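Local coordinates for membrane-associated lipoprotein (Ureaplasma parvum, PDB 3K63) that is of uncharacterised function but is predicted to be membrane-anchored through lipid, this chain being its Lipoprotein_17 domain, at residues A[12-15]-A[16-20]. Sequence-based numbering, arbitrary orientation.
Sequences RLKD and TFDFK
Leu13 reaches over one face of the Phe17 ring and on to Phe19, two residues further along the strand. Its CB is the stem: with CG anti to the backbone N (chi1 -163°), the isobutyl group is carried back along the chain that follows. Leu13 CG passes Phe17 O, and Leu13 CD1 comes within 3.4 Å of Phe17 O. Leu13 CD1 also lies 3.9 Å from the centroid of the Phe17 ring, 21° off its normal, in a CH-pi contact displaced toward the rim. Leu13 CD1 touches Phe19 CD1 at 3.7 Å as well, while Leu13 CD2 meets Phe19 CE1, so the forked end is shared by two aromatic rings. Ile58 and Ile60 of strand 56-64 pack against Phe17 as well. The backbone folds back here: Lys14 N donates to Phe17 O (2.8 Å), and Arg12 O accepts from both Asp15 N and Thr16 N, the latter at 3.0 Å. Thr16 OG1 receives Arg12 N at 3.3 Å in a fairly straight bond (159°), tying the two ends of the reversal. Asp15 OD1 makes a salt bridge with Lys51. Residues 12-15, with Lys14 at positive phi, form a type II beta turn leading into strand 17-21, which pairs antiparallel with strand 45-49.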
# COMPACT_ATOMS: atom_id res chain seq x y z
N ARG A 12 -10.38 0.04 -2.89
CA ARG A 12 -9.81 1.27 -2.35
C ARG A 12 -9.44 1.06 -0.89
O ARG A 12 -10.21 0.48 -0.12
CB ARG A 12 -10.82 2.41 -2.50
CG ARG A 12 -10.45 3.40 -3.60
CD ARG A 12 -11.65 3.84 -4.42
NE ARG A 12 -11.89 2.98 -5.58
CZ ARG A 12 -11.10 2.94 -6.66
NH1 ARG A 12 -10.02 3.70 -6.72
NH2 ARG A 12 -11.41 2.14 -7.68
N LEU A 13 -8.25 1.51 -0.53
CA LEU A 13 -7.75 1.35 0.83
C LEU A 13 -8.68 2.02 1.83
O LEU A 13 -9.37 2.99 1.51
CB LEU A 13 -6.34 1.94 0.94
CG LEU A 13 -5.49 1.52 2.14
CD1 LEU A 13 -5.28 0.01 2.15
CD2 LEU A 13 -4.16 2.24 2.07
N LYS A 14 -8.71 1.49 3.04
CA LYS A 14 -9.55 2.02 4.10
C LYS A 14 -11.04 1.75 3.86
O LYS A 14 -11.87 2.02 4.73
CB LYS A 14 -9.27 3.52 4.28
CG LYS A 14 -8.16 3.80 5.31
CD LYS A 14 -7.73 5.26 5.38
CE LYS A 14 -6.68 5.60 4.33
NZ LYS A 14 -6.21 7.01 4.43
N ASP A 15 -11.37 1.22 2.69
CA ASP A 15 -12.75 0.89 2.35
C ASP A 15 -12.84 -0.62 2.23
O ASP A 15 -13.27 -1.32 3.16
CB ASP A 15 -13.14 1.56 1.03
CG ASP A 15 -14.56 1.19 0.58
OD1 ASP A 15 -15.38 0.80 1.44
OD2 ASP A 15 -14.85 1.31 -0.63
N THR A 16 -12.41 -1.12 1.07
CA THR A 16 -12.41 -2.55 0.78
C THR A 16 -11.48 -3.32 1.70
O THR A 16 -11.79 -4.43 2.12
CB THR A 16 -11.97 -2.84 -0.64
OG1 THR A 16 -12.63 -1.93 -1.53
CG2 THR A 16 -12.32 -4.28 -1.02
N PHE A 17 -10.32 -2.74 1.99
CA PHE A 17 -9.36 -3.41 2.85
C PHE A 17 -8.39 -2.43 3.50
O PHE A 17 -8.31 -1.26 3.13
CB PHE A 17 -8.53 -4.43 2.07
CG PHE A 17 -7.50 -3.81 1.15
CD1 PHE A 17 -7.91 -3.09 0.03
CD2 PHE A 17 -6.14 -3.94 1.41
CE1 PHE A 17 -6.97 -2.50 -0.82
CE2 PHE A 17 -5.19 -3.35 0.56
CZ PHE A 17 -5.61 -2.63 -0.56
N ASP A 18 -7.65 -2.95 4.46
CA ASP A 18 -6.64 -2.20 5.15
C ASP A 18 -5.49 -3.18 5.33
O ASP A 18 -5.67 -4.39 5.17
CB ASP A 18 -7.14 -1.74 6.51
CG ASP A 18 -8.00 -0.49 6.43
OD1 ASP A 18 -7.61 0.47 5.73
OD2 ASP A 18 -9.07 -0.46 7.09
N PHE A 19 -4.31 -2.66 5.62
CA PHE A 19 -3.17 -3.52 5.83
C PHE A 19 -2.47 -3.06 7.08
O PHE A 19 -2.64 -1.92 7.54
CB PHE A 19 -2.20 -3.49 4.64
CG PHE A 19 -1.54 -2.15 4.43
CD1 PHE A 19 -2.04 -1.26 3.48
CD2 PHE A 19 -0.43 -1.78 5.18
CE1 PHE A 19 -1.44 -0.02 3.27
CE2 PHE A 19 0.19 -0.54 4.99
CZ PHE A 19 -0.32 0.34 4.03
N LYS A 20 -1.68 -3.95 7.65
CA LYS A 20 -0.94 -3.63 8.83
C LYS A 20 0.37 -4.35 8.57
O LYS A 20 0.37 -5.47 8.05
CB LYS A 20 -1.66 -4.16 10.06
CG LYS A 20 -1.50 -3.26 11.28
CD LYS A 20 -2.35 -3.67 12.49
CE LYS A 20 -1.74 -4.85 13.24
NZ LYS A 20 -2.60 -5.24 14.40